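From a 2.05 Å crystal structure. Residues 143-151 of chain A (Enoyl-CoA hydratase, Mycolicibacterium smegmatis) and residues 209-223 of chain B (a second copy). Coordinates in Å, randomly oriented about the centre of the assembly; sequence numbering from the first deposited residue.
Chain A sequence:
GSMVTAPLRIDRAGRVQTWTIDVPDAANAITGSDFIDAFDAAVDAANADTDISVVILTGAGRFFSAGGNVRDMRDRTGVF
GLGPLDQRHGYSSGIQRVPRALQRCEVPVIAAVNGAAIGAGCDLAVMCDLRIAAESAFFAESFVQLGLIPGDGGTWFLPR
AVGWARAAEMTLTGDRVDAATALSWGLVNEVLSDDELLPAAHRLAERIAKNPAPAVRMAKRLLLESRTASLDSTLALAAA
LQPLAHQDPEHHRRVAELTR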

ATOM      1  N   PHE A 143      11.991  20.199 -16.082  1.00 31.30           N
ATOM      2  CA  PHE A 143      10.710  20.873 -15.868  1.00 29.12           C
ATOM      3  C   PHE A 143      10.814  22.050 -14.899  1.00 29.90           C
ATOM      4  O   PHE A 143      10.234  23.118 -15.148  1.00 33.11           O
ATOM      5  CB  PHE A 143       9.685  19.845 -15.378  1.00 29.22           C
ATOM      6  CG  PHE A 143       9.369  18.775 -16.405  1.00 32.27           C
ATOM      7  CD1 PHE A 143       8.398  19.003 -17.374  1.00 34.74           C
ATOM      8  CD2 PHE A 143      10.044  17.560 -16.404  1.00 31.59           C
ATOM      9  CE1 PHE A 143       8.100  18.019 -18.329  1.00 34.62           C
ATOM     10  CE2 PHE A 143       9.754  16.582 -17.350  1.00 31.34           C
ATOM     11  CZ  PHE A 143       8.785  16.815 -18.304  1.00 34.69           C
ATOM     12  N   VAL A 144      11.528  21.872 -13.776  1.00 27.74           N
ATOM     13  CA  VAL A 144      11.571  22.910 -12.733  1.00 28.11           C
ATOM     14  C   VAL A 144      12.096  24.236 -13.278  1.00 31.87           C
ATOM     15  O   VAL A 144      11.667  25.311 -12.841  1.00 33.96           O
ATOM     16  CB  VAL A 144      12.427  22.421 -11.540  1.00 31.80           C
ATOM     17  CG1 VAL A 144      13.899  22.353 -11.940  1.00 30.17           C
ATOM     18  CG2 VAL A 144      12.237  23.328 -10.299  1.00 28.70           C
ATOM     19  N   GLN A 145      13.011  24.188 -14.249  1.00 28.29           N
ATOM     20  CA  GLN A 145      13.579  25.402 -14.806  1.00 36.44           C
ATOM     21  C   GLN A 145      12.542  26.187 -15.588  1.00 39.76           C
ATOM     22  O   GLN A 145      12.742  27.378 -15.848  1.00 38.47           O
ATOM     23  CB  GLN A 145      14.764  25.053 -15.710  1.00 36.30           C
ATOM     24  CG  GLN A 145      15.797  24.164 -15.000  1.00 41.91           C
ATOM     25  CD  GLN A 145      17.159  24.199 -15.663  1.00 46.84           C
ATOM     26  OE1 GLN A 145      17.311  24.732 -16.762  1.00 47.30           O
ATOM     27  NE2 GLN A 145      18.161  23.645 -14.990  1.00 36.32           N
ATOM     28  N   LEU A 146      11.428  25.549 -15.937  1.00 33.43           N
ATOM     29  CA  LEU A 146      10.353  26.179 -16.685  1.00 34.05           C
ATOM     30  C   LEU A 146       9.184  26.533 -15.783  1.00 36.84           C
ATOM     31  O   LEU A 146       8.134  26.947 -16.279  1.00 39.28           O
ATOM     32  CB  LEU A 146       9.877  25.227 -17.792  1.00 39.93           C
ATOM     33  CG  LEU A 146      10.957  24.633 -18.703  1.00 38.01           C
ATOM     34  CD1 LEU A 146      10.400  23.567 -19.663  1.00 47.18           C
ATOM     35  CD2 LEU A 146      11.637  25.698 -19.475  1.00 41.28           C
ATOM     36  N   GLY A 147       9.357  26.415 -14.465  1.00 39.19           N
ATOM     37  CA  GLY A 147       8.254  26.635 -13.548  1.00 38.27           C
ATOM     38  C   GLY A 147       7.253  25.500 -13.512  1.00 34.49           C
ATOM     39  O   GLY A 147       6.103  25.713 -13.122  1.00 37.76           O
ATOM     40  N   LEU A 148       7.645  24.308 -13.950  1.00 32.60           N
ATOM     41  CA  LEU A 148       6.744  23.169 -14.068  1.00 31.66           C
ATOM     42  C   LEU A 148       7.253  21.983 -13.260  1.00 32.76           C
ATOM     43  O   LEU A 148       8.402  21.942 -12.808  1.00 30.10           O
ATOM     44  CB  LEU A 148       6.567  22.742 -15.533  1.00 33.15           C
ATOM     45  CG  LEU A 148       6.097  23.843 -16.479  1.00 35.27           C
ATOM     46  CD1 LEU A 148       6.166  23.341 -17.904  1.00 39.49           C
ATOM     47  CD2 LEU A 148       4.695  24.264 -16.123  1.00 37.78           C
ATOM     48  N   ILE A 149       6.389  20.984 -13.128  1.00 28.88           N
ATOM     49  CA  ILE A 149       6.798  19.698 -12.566  1.00 27.90           C
ATOM     50  C   ILE A 149       6.666  18.662 -13.671  1.00 31.07           C
ATOM     51  O   ILE A 149       6.044  18.949 -14.706  1.00 31.09           O
ATOM     52  CB  ILE A 149       5.970  19.356 -11.315  1.00 30.55           C
ATOM     53  CG1 ILE A 149       4.470  19.619 -11.545  1.00 34.41           C
ATOM     54  CG2 ILE A 149       6.444  20.223 -10.159  1.00 32.02           C
ATOM     55  CD1 ILE A 149       3.713  18.542 -12.374  1.00 31.98           C
ATOM     56  N   PRO A 150       7.253  17.458 -13.524  1.00 32.45           N
ATOM     57  CA  PRO A 150       7.073  16.430 -14.561  1.00 32.91           C
ATOM     58  C   PRO A 150       5.636  15.937 -14.594  1.00 32.30           C
ATOM     59  O   PRO A 150       5.228  15.123 -13.761  1.00 31.67           O
ATOM     60  CB  PRO A 150       8.053  15.322 -14.145  1.00 30.25           C
ATOM     61  CG  PRO A 150       9.037  16.000 -13.202  1.00 30.45           C
ATOM     62  CD  PRO A 150       8.226  17.048 -12.498  1.00 27.34           C
ATOM     63  N   GLY A 151       4.854  16.442 -15.544  1.00 27.72           N
ATOM     64  CA  GLY A 151       3.446  16.116 -15.566  1.00 34.43           C
ATOM     65  C   GLY A 151       3.113  14.732 -16.065  1.00 35.23           C
ATOM     66  O   GLY A 151       1.939  14.353 -16.083  1.00 31.93           O
TER
ATOM     67  N   ALA B 209      18.274  26.793  -6.186  1.00 33.33           N
ATOM     68  CA  ALA B 209      17.674  28.094  -5.898  1.00 35.77           C
ATOM     69  C   ALA B 209      17.547  28.978  -7.127  1.00 36.86           C
ATOM     70  O   ALA B 209      16.789  29.958  -7.093  1.00 36.09           O
ATOM     71  CB  ALA B 209      18.499  28.833  -4.840  1.00 37.73           C
ATOM     72  N   LYS B 210      18.275  28.677  -8.202  1.00 31.98           N
ATOM     73  CA  LYS B 210      18.140  29.477  -9.415  1.00 33.90           C
ATOM     74  C   LYS B 210      16.758  29.326 -10.043  1.00 33.69           C
ATOM     75  O   LYS B 210      16.337  30.199 -10.804  1.00 32.28           O
ATOM     76  CB  LYS B 210      19.230  29.088 -10.419  1.00 41.59           C
ATOM     77  CG  LYS B 210      19.101  27.629 -10.989  1.00 30.58           C
ATOM     78  CD  LYS B 210      20.007  27.486 -12.232  1.00 35.08           C
ATOM     79  CE  LYS B 210      19.896  26.111 -12.889  1.00 37.29           C
ATOM     80  NZ  LYS B 210      20.533  25.052 -12.054  1.00 34.90           N
ATOM     81  N   ASN B 211      16.041  28.263  -9.716  1.00 32.58           N
ATOM     82  CA  ASN B 211      14.756  27.926 -10.312  1.00 36.19           C
ATOM     83  C   ASN B 211      13.603  28.591  -9.572  1.00 33.32           C
ATOM     84  O   ASN B 211      13.730  28.932  -8.389  1.00 39.08           O
ATOM     85  CB  ASN B 211      14.591  26.410 -10.308  1.00 33.14           C
ATOM     86  CG  ASN B 211      15.660  25.741 -11.114  1.00 32.22           C
ATOM     87  OD1 ASN B 211      15.880  26.114 -12.261  1.00 29.87           O
ATOM     88  ND2 ASN B 211      16.382  24.793 -10.503  1.00 31.42           N
ATOM     89  N   PRO B 212      12.461  28.784 -10.243  1.00 34.67           N
ATOM     90  CA  PRO B 212      11.315  29.434  -9.592  1.00 38.72           C
ATOM     91  C   PRO B 212      10.948  28.744  -8.289  1.00 39.58           C
ATOM     92  O   PRO B 212      10.772  27.525  -8.237  1.00 34.13           O
ATOM     93  CB  PRO B 212      10.199  29.300 -10.634  1.00 41.83           C
ATOM     94  CG  PRO B 212      10.910  29.203 -11.935  1.00 43.18           C
ATOM     95  CD  PRO B 212      12.165  28.432 -11.647  1.00 36.63           C
ATOM     96  N   ALA B 213      10.858  29.528  -7.219  1.00 39.54           N
ATOM     97  CA  ALA B 213      10.647  28.926  -5.905  1.00 42.88           C
ATOM     98  C   ALA B 213       9.383  28.078  -5.830  1.00 36.67           C
ATOM     99  O   ALA B 213       9.456  26.981  -5.257  1.00 37.06           O
ATOM    100  CB  ALA B 213      10.639  30.007  -4.816  1.00 49.95           C
ATOM    101  N   PRO B 214       8.220  28.500  -6.346  1.00 41.69           N
ATOM    102  CA  PRO B 214       7.042  27.622  -6.233  1.00 44.86           C
ATOM    103  C   PRO B 214       7.221  26.283  -6.931  1.00 38.85           C
ATOM    104  O   PRO B 214       6.684  25.278  -6.457  1.00 35.15           O
ATOM    105  CB  PRO B 214       5.919  28.453  -6.872  1.00 40.83           C
ATOM    106  CG  PRO B 214       6.379  29.858  -6.790  1.00 47.65           C
ATOM    107  CD  PRO B 214       7.868  29.788  -6.969  1.00 42.11           C
ATOM    108  N   ALA B 215       7.928  26.245  -8.064  1.00 39.05           N
ATOM    109  CA  ALA B 215       8.121  24.977  -8.765  1.00 36.67           C
ATOM    110  C   ALA B 215       9.043  24.048  -7.985  1.00 34.82           C
ATOM    111  O   ALA B 215       8.829  22.826  -7.958  1.00 31.39           O
ATOM    112  CB  ALA B 215       8.689  25.226 -10.160  1.00 27.57           C
ATOM    113  N   VAL B 216      10.083  24.604  -7.360  1.00 33.85           N
ATOM    114  CA  VAL B 216      10.967  23.789  -6.528  1.00 31.00           C
ATOM    115  C   VAL B 216      10.161  23.091  -5.439  1.00 35.60           C
ATOM    116  O   VAL B 216      10.351  21.896  -5.159  1.00 30.92           O
ATOM    117  CB  VAL B 216      12.078  24.677  -5.935  1.00 36.21           C
ATOM    118  CG1 VAL B 216      12.824  23.941  -4.823  1.00 32.87           C
ATOM    119  CG2 VAL B 216      13.022  25.129  -7.025  1.00 31.36           C
ATOM    120  N   ARG B 217       9.238  23.826  -4.820  1.00 35.49           N
ATOM    121  CA  ARG B 217       8.441  23.266  -3.736  1.00 34.29           C
ATOM    122  C   ARG B 217       7.423  22.259  -4.258  1.00 33.54           C
ATOM    123  O   ARG B 217       7.171  21.241  -3.601  1.00 32.77           O
ATOM    124  CB  ARG B 217       7.749  24.394  -2.980  1.00 35.20           C
ATOM    125  CG  ARG B 217       8.686  25.193  -2.103  1.00 38.36           C
ATOM    126  CD  ARG B 217       7.958  26.339  -1.419  1.00 41.87           C
ATOM    127  NE  ARG B 217       8.874  27.104  -0.577  1.00 42.91           N
ATOM    128  CZ  ARG B 217       8.554  27.616   0.602  1.00 39.52           C
ATOM    129  NH1 ARG B 217       7.366  27.413   1.143  1.00 41.81           N
ATOM    130  NH2 ARG B 217       9.451  28.340   1.258  1.00 38.99           N
ATOM    131  N   MET B 218       6.801  22.540  -5.414  1.00 30.28           N
ATOM    132  CA  MET B 218       5.881  21.572  -6.006  1.00 35.43           C
ATOM    133  C   MET B 218       6.606  20.296  -6.398  1.00 31.98           C
ATOM    134  O   MET B 218       6.063  19.198  -6.244  1.00 29.93           O
ATOM    135  CB  MET B 218       5.163  22.128  -7.248  1.00 33.17           C
ATOM    136  CG  MET B 218       3.969  23.022  -6.990  1.00 48.74           C
ATOM    137  SD  MET B 218       2.940  23.150  -8.483  1.00 62.28           S
ATOM    138  CE  MET B 218       4.140  23.503  -9.767  1.00 46.09           C
ATOM    139  N   ALA B 219       7.816  20.432  -6.949  1.00 27.13           N
ATOM    140  CA  ALA B 219       8.597  19.265  -7.338  1.00 28.15           C
ATOM    141  C   ALA B 219       8.926  18.396  -6.135  1.00 30.91           C
ATOM    142  O   ALA B 219       8.811  17.168  -6.205  1.00 32.25           O
ATOM    143  CB  ALA B 219       9.881  19.697  -8.046  1.00 30.32           C
ATOM    144  N   LYS B 220       9.334  19.008  -5.021  1.00 29.19           N
ATOM    145  CA  LYS B 220       9.606  18.220  -3.828  1.00 29.71           C
ATOM    146  C   LYS B 220       8.344  17.516  -3.334  1.00 32.36           C
ATOM    147  O   LYS B 220       8.385  16.331  -2.994  1.00 35.60           O
ATOM    148  CB  LYS B 220      10.202  19.090  -2.713  1.00 34.93           C
ATOM    149  CG  LYS B 220      10.181  18.357  -1.342  1.00 35.30           C
ATOM    150  CD  LYS B 220      11.169  18.902  -0.315  1.00 32.40           C
ATOM    151  CE  LYS B 220      11.111  18.065   0.974  1.00 37.67           C
ATOM    152  NZ  LYS B 220      12.085  18.559   1.981  1.00 38.32           N
ATOM    153  N   ARG B 221       7.204  18.211  -3.336  1.00 29.57           N
ATOM    154  CA  ARG B 221       5.956  17.572  -2.922  1.00 37.94           C
ATOM    155  C   ARG B 221       5.619  16.372  -3.805  1.00 33.98           C
ATOM    156  O   ARG B 221       5.183  15.332  -3.307  1.00 34.66           O
ATOM    157  CB  ARG B 221       4.809  18.588  -2.936  1.00 34.01           C
ATOM    158  N   LEU B 222       5.815  16.491  -5.118  1.00 35.21           N
ATOM    159  CA  LEU B 222       5.602  15.348  -6.005  1.00 37.89           C
ATOM    160  C   LEU B 222       6.576  14.214  -5.729  1.00 32.06           C
ATOM    161  O   LEU B 222       6.183  13.042  -5.737  1.00 34.81           O
ATOM    162  CB  LEU B 222       5.736  15.756  -7.469  1.00 32.54           C
ATOM    163  CG  LEU B 222       4.464  15.718  -8.284  1.00 35.55           C
ATOM    164  CD1 LEU B 222       4.789  15.880  -9.772  1.00 35.34           C
ATOM    165  CD2 LEU B 222       3.715  14.428  -8.021  1.00 35.47           C
ATOM    166  N   LEU B 223       7.858  14.531  -5.534  1.00 35.25           N
ATOM    167  CA  LEU B 223       8.829  13.479  -5.235  1.00 36.33           C
ATOM    168  C   LEU B 223       8.474  12.751  -3.946  1.00 37.37           C
ATOM    169  O   LEU B 223       8.598  11.522  -3.865  1.00 37.97           O
ATOM    170  CB  LEU B 223      10.236  14.069  -5.145  1.00 35.13           C
ATOM    171  CG  LEU B 223      10.922  14.386  -6.470  1.00 33.83           C
ATOM    172  CD1 LEU B 223      12.061  15.378  -6.278  1.00 34.89           C
ATOM    173  CD2 LEU B 223      11.426  13.076  -7.099  1.00 37.01           C
TER

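The end of a 3-10 segment and the loop that follows it in chain A lie along the helix of chain B that spans residues 213-223 and the residues leading into it. The two backbones run in the same sense: CA of A:Gln145 is 5.3 Å from CA of B:Asn211, CA of A:Gly147 is 5.1 Å from CA of B:Ala215, and CA of A:Ile149 is 5.5 Å from CA of B:Ala219, so two residues of chain A advance alongside four of chain B. No hydrogen bond crosses the contact; 560 Å², both sides summed, is buried, largely through van der Waals and apolar contacts, while each backbone bonds within itself. A:Val144 points toward the helix start. Its CG2 packs 4.0 Å from CB of B:Ala215 and 3.8 Å from CG2 of B:Val216, and its CG1 lies 3.8 Å from ND2 of B:Asn211. Its carbonyl O accepts a hydrogen bond from N of A:Gly147 at 3.0 Å and sits 3.4 Å from CD of B:Pro212, the N-cap residue. A:Gln145 starts away from chain B, yet its CG comes 3.4 Å from OD1 of B:Asn211 and its NE2 3.7 Å from CE of B:Lys210, van der Waals contacts at the edge; NE2 finds its hydrogen bond elsewhere in the structure. A:Leu146 turns away. At A:Gly147 a positive phi of 75° favours glycine, and the backbone passes close to the B:Pro212 ring and the B:Ala215 methyl: CA is 4.0 Å from CG of B:Pro212, and C is 3.7 Å from CB of B:Ala215. A:Leu148 also points away, its N hydrogen-bonded to O of A:Phe143 at 3.1 Å. A:Ile149 then points toward the helix in aliphatic packing against B:Met218, B:Ala219 and B:Leu222. CG2 settles 3.7 Å from CB of B:Met218 and 4.1 Å from CB of B:Ala219, while CD1 reaches CD1 of B:Leu222 at 3.9 Å. A:Pro150 adds its O, 4.1 Å from the same B:Leu222 CD1, and A:Gly151 makes no contact with the chain B stretch.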